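Long-range contacts in citrate lyase, subunit 1 (Methanothrix soehngenii, PDB 6ZNW), which probably interconverts citrate, ATP and CoA with oxaloacetate, acetyl-CoA, ADP and phosphate: residues G259-L264 / E304-P309; G271-M276 / D297-Y302. All coordinates share one frame; numbering follows the deposited sequence.

Contact 1 (G259-L264 / E304-P309); sequences GASLKL and EYSGDP. With MG (magnesium ion), chain D.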
# COMPACT_ATOMS: atom_id res chain seq x y z
N GLY A 259 45.67 -9.48 3.66
CA GLY A 259 46.22 -10.63 2.94
C GLY A 259 47.28 -10.21 1.94
O GLY A 259 48.10 -11.03 1.53
N ALA A 260 47.26 -8.92 1.52
CA ALA A 260 48.25 -8.29 0.64
C ALA A 260 49.60 -8.17 1.41
O ALA A 260 49.63 -8.24 2.65
CB ALA A 260 47.77 -6.90 0.24
N SER A 261 50.71 -8.00 0.67
CA SER A 261 52.04 -7.88 1.27
C SER A 261 52.57 -6.46 1.18
O SER A 261 52.53 -5.86 0.11
CB SER A 261 53.01 -8.84 0.59
OG SER A 261 54.30 -8.76 1.19
N LEU A 262 53.03 -5.89 2.30
CA LEU A 262 53.61 -4.55 2.40
C LEU A 262 54.79 -4.72 3.34
O LEU A 262 54.60 -4.92 4.53
CB LEU A 262 52.61 -3.53 2.99
CG LEU A 262 51.37 -3.22 2.13
CD1 LEU A 262 50.11 -3.76 2.77
CD2 LEU A 262 51.27 -1.76 1.82
N LYS A 263 56.02 -4.71 2.80
CA LYS A 263 57.24 -4.93 3.57
C LYS A 263 58.24 -3.79 3.33
O LYS A 263 58.36 -3.32 2.20
CB LYS A 263 57.86 -6.29 3.20
CG LYS A 263 56.96 -7.47 3.53
CD LYS A 263 57.54 -8.80 3.10
CE LYS A 263 56.66 -9.92 3.57
NZ LYS A 263 56.30 -10.83 2.45
N LEU A 264 58.94 -3.34 4.39
CA LEU A 264 59.93 -2.26 4.30
C LEU A 264 61.08 -2.46 5.29
O LEU A 264 60.86 -2.64 6.49
CB LEU A 264 59.28 -0.87 4.49
CG LEU A 264 60.23 0.33 4.59
CD1 LEU A 264 60.95 0.59 3.27
CD2 LEU A 264 59.49 1.57 5.04
N GLU A 304 58.88 -4.09 -0.65
CA GLU A 304 57.95 -4.72 -1.59
C GLU A 304 56.52 -4.59 -1.17
O GLU A 304 56.20 -4.56 0.02
CB GLU A 304 58.28 -6.19 -1.94
CG GLU A 304 57.84 -7.22 -0.91
CD GLU A 304 56.64 -8.08 -1.23
OE1 GLU A 304 56.45 -9.09 -0.52
OE2 GLU A 304 55.86 -7.74 -2.15
N TYR A 305 55.65 -4.49 -2.17
CA TYR A 305 54.21 -4.50 -2.04
C TYR A 305 53.67 -5.43 -3.13
O TYR A 305 54.22 -5.47 -4.23
CB TYR A 305 53.58 -3.09 -2.10
CG TYR A 305 53.55 -2.48 -3.48
CD1 TYR A 305 54.68 -1.87 -4.02
CD2 TYR A 305 52.41 -2.54 -4.27
CE1 TYR A 305 54.67 -1.33 -5.29
CE2 TYR A 305 52.39 -2.01 -5.55
CZ TYR A 305 53.51 -1.39 -6.05
OH TYR A 305 53.50 -0.86 -7.32
N SER A 306 52.67 -6.24 -2.81
CA SER A 306 52.06 -7.17 -3.74
C SER A 306 50.73 -7.73 -3.15
O SER A 306 50.30 -7.27 -2.09
CB SER A 306 53.05 -8.26 -4.17
OG SER A 306 53.60 -9.03 -3.12
N GLY A 307 50.06 -8.65 -3.84
CA GLY A 307 48.82 -9.23 -3.36
C GLY A 307 47.64 -8.29 -3.42
O GLY A 307 46.73 -8.36 -2.59
N ASP A 308 47.65 -7.40 -4.42
CA ASP A 308 46.63 -6.39 -4.69
C ASP A 308 46.25 -5.52 -3.46
O ASP A 308 45.12 -5.59 -2.97
CB ASP A 308 45.38 -7.04 -5.33
CG ASP A 308 44.38 -6.07 -5.95
OD1 ASP A 308 44.81 -4.96 -6.38
OD2 ASP A 308 43.18 -6.41 -6.02
N PRO A 309 47.19 -4.69 -2.95
CA PRO A 309 46.83 -3.81 -1.83
C PRO A 309 45.93 -2.67 -2.32
O PRO A 309 46.04 -2.24 -3.48
CB PRO A 309 48.19 -3.31 -1.30
CG PRO A 309 49.14 -3.48 -2.43
CD PRO A 309 48.58 -4.48 -3.41
MG MG D . 53.77 -11.12 -3.31
O HOH W 1 54.95 -11.45 -1.69
O HOH W 2 53.84 -13.19 -3.42
O HOH W 3 51.97 -11.22 -2.13
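S261 and S306 form a hydrogen-bonded pair in a two-stranded antiparallel ribbon, and K263 with E304 forms the next, the two joined through the non-hydrogen-bonded pair L262 and Y305. The straightest rung runs from K263 N to E304 O, 2.8 Å long with 171° at the hydrogen. Packing is tightest where the ribbon ends. There A260 CB presses on G307 O at 3.3 Å and on the ring of P309, and a side chain on G307 would crowd A260 CA, so glycine, with its positive phi, suits the turn.

One face carries the polar S261, K263, E304 and S306, with K263 partly exposed at its margin. CG of E304 lies between its backbone N and carbonyl carbon (chi1 80°), and the bend at chi2 swings the carboxylate back across S261. S261 OG donates to OE1 at 2.8 Å from above the carboxylate plane. K263 NZ donates to S261 OG and to the backbone of another protein's chain, and forms a salt bridge with OE1 at 3.4 Å, a weak hydrogen bond. S306 OG gives its proton to the syn lone pair of OE2 and ligates magnesium at 2.1 Å. Three waters, one donating to E304 OE1, and two further atoms complete the magnesium shell. With an alanine for E304, both serine hydroxyls and this water would probably lose their acceptor and K263 its opposite charge.

G307 N bonds a citrate anion, consistent with a citrate-binding region. Helix 246-256 packs against L262, which also meets Y317 of helix 311-325, while Y305 touches F352 of helix 348-361.

Contact 2 (G271-M276 / D297-Y302); sequences GRVWTM and DEMANY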
# COMPACT_ATOMS: atom_id res chain seq x y z
N GLY A 271 70.83 7.17 1.99
CA GLY A 271 70.98 6.67 0.64
C GLY A 271 70.20 7.47 -0.39
O GLY A 271 69.09 7.95 -0.13
N ARG A 272 70.80 7.61 -1.58
CA ARG A 272 70.31 8.31 -2.76
C ARG A 272 69.25 7.50 -3.52
O ARG A 272 68.42 8.09 -4.22
CB ARG A 272 71.49 8.45 -3.74
CG ARG A 272 72.04 9.85 -3.95
CD ARG A 272 73.13 9.88 -5.02
NE ARG A 272 72.74 9.21 -6.27
CZ ARG A 272 71.98 9.75 -7.22
NH1 ARG A 272 71.67 9.06 -8.31
NH2 ARG A 272 71.50 10.98 -7.08
N VAL A 273 69.35 6.16 -3.48
CA VAL A 273 68.46 5.32 -4.28
C VAL A 273 67.35 4.69 -3.42
O VAL A 273 67.59 3.87 -2.54
CB VAL A 273 69.17 4.28 -5.24
CG1 VAL A 273 70.64 4.60 -5.49
CG2 VAL A 273 68.95 2.82 -4.85
N TRP A 274 66.12 5.09 -3.70
CA TRP A 274 64.96 4.53 -3.02
C TRP A 274 64.16 3.69 -3.99
O TRP A 274 64.13 3.98 -5.19
CB TRP A 274 64.11 5.62 -2.36
CG TRP A 274 64.79 6.26 -1.19
CD1 TRP A 274 65.78 7.20 -1.23
CD2 TRP A 274 64.57 5.96 0.20
NE1 TRP A 274 66.17 7.53 0.04
CE2 TRP A 274 65.45 6.78 0.94
CE3 TRP A 274 63.72 5.09 0.89
CZ2 TRP A 274 65.49 6.75 2.34
CZ3 TRP A 274 63.76 5.06 2.27
CH2 TRP A 274 64.65 5.88 2.98
N THR A 275 63.55 2.62 -3.49
CA THR A 275 62.78 1.73 -4.34
C THR A 275 61.41 1.44 -3.79
O THR A 275 61.23 1.27 -2.59
CB THR A 275 63.53 0.40 -4.56
OG1 THR A 275 63.80 -0.22 -3.29
CG2 THR A 275 64.81 0.57 -5.37
N MET A 276 60.44 1.34 -4.69
CA MET A 276 59.09 0.93 -4.37
C MET A 276 58.70 -0.04 -5.47
O MET A 276 58.05 0.33 -6.45
CB MET A 276 58.10 2.09 -4.29
CG MET A 276 56.78 1.65 -3.71
SD MET A 276 55.58 2.96 -3.40
CE MET A 276 56.67 4.30 -2.87
N ASP A 297 75.94 0.86 -1.77
CA ASP A 297 76.09 1.84 -0.71
C ASP A 297 74.97 2.89 -0.77
O ASP A 297 74.47 3.31 0.28
CB ASP A 297 77.48 2.48 -0.81
CG ASP A 297 78.63 1.50 -0.57
OD1 ASP A 297 78.37 0.27 -0.56
OD2 ASP A 297 79.78 1.97 -0.37
N GLU A 298 74.54 3.27 -1.97
CA GLU A 298 73.45 4.24 -2.12
C GLU A 298 72.05 3.62 -2.02
O GLU A 298 71.07 4.36 -2.03
CB GLU A 298 73.59 5.08 -3.40
CG GLU A 298 74.80 6.01 -3.39
CD GLU A 298 74.88 7.00 -2.25
OE1 GLU A 298 73.84 7.29 -1.61
OE2 GLU A 298 76.00 7.52 -2.00
N MET A 299 71.94 2.29 -1.89
CA MET A 299 70.65 1.63 -1.75
C MET A 299 70.07 1.90 -0.37
O MET A 299 70.48 1.29 0.62
CB MET A 299 70.74 0.14 -2.03
CG MET A 299 69.72 -0.31 -3.00
SD MET A 299 69.57 -2.09 -3.00
CE MET A 299 70.97 -2.47 -3.80
N ALA A 300 69.16 2.85 -0.32
CA ALA A 300 68.54 3.31 0.91
C ALA A 300 67.60 2.32 1.60
O ALA A 300 67.40 2.43 2.81
CB ALA A 300 67.81 4.62 0.66
N ASN A 301 67.02 1.37 0.85
CA ASN A 301 66.07 0.43 1.44
C ASN A 301 65.82 -0.81 0.57
O ASN A 301 66.09 -0.80 -0.63
CB ASN A 301 64.71 1.15 1.66
CG ASN A 301 63.94 1.38 0.37
OD1 ASN A 301 64.39 2.10 -0.53
ND2 ASN A 301 62.79 0.73 0.23
N TYR A 302 65.22 -1.84 1.18
CA TYR A 302 64.71 -3.01 0.49
C TYR A 302 63.23 -3.07 0.89
O TYR A 302 62.90 -3.18 2.07
CB TYR A 302 65.42 -4.34 0.85
CG TYR A 302 64.64 -5.50 0.28
CD1 TYR A 302 64.69 -5.80 -1.08
CD2 TYR A 302 63.68 -6.16 1.05
CE1 TYR A 302 63.86 -6.76 -1.64
CE2 TYR A 302 62.81 -7.08 0.49
CZ TYR A 302 62.92 -7.41 -0.85
OH TYR A 302 62.11 -8.37 -1.40
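A300 sets its methyl over one face of the W274 indole, a CH-pi contact with CB 3.4 Å from the centroid of the five-membered ring and 18° off its normal. Beside it the backbones are bridged: V273 N donates to E298 O, and A300 N to V273 O at 2.9 Å. G271 comes so near that a CB there would clash with A300 CA and E298 O. R272 N donates to OE1 of E298, meeting it on the anti side of the carboxylate at 3.1 Å.

N301 CB brushes the far rim of the indole, 4.1 Å from W274 CZ3. CG, set between the backbone N and the carbonyl carbon (chi1 74°), turns the amide toward T275 and approaches W274 CE3 obliquely at 3.8 Å, with the amide 25° from the ring plane. OD1 lies 3.4 Å from that same CE3, also obliquely, and receives T275 N at 3.1 Å, in the carbonyl plane and on a lone pair. ND2 donates to T275 O at 3.3 Å, in the amide plane. With both ends held by T275, the amide stands in for a neighbouring strand's peptide, which should hold its orientation.

Backbone bonds to V335 and L337 join the other edge of this strand to strand 334-338 of the parallel sheet. I290 of helix 280-292 packs against V273, T275 and M299, whereas W274 meets L324 and M325 of helix 311-325.

Overall arrangement
Strand 301-306 serves both contacts: its start and the residues just before it meet strand 273-275 in contact 2, and its end pairs with strand 261-266 in contact 1, so it ties the antiparallel ribbon to the edge of the parallel sheet. The two centres lie about 19 Å apart, yet the contacts touch, with L264 CD1 3.6 Å from N301 ND2 and Y305 CE1 3.9 Å from M276 O. Contact 1 reaches the ligands: the side chain of S306 lies about 3 Å, nearest atoms, from a bound citrate and from a phosphate, the latter probably from the crystallisation liquor. Contact 2 stands farther from the citrate, the T275 side chain about 14 Å away.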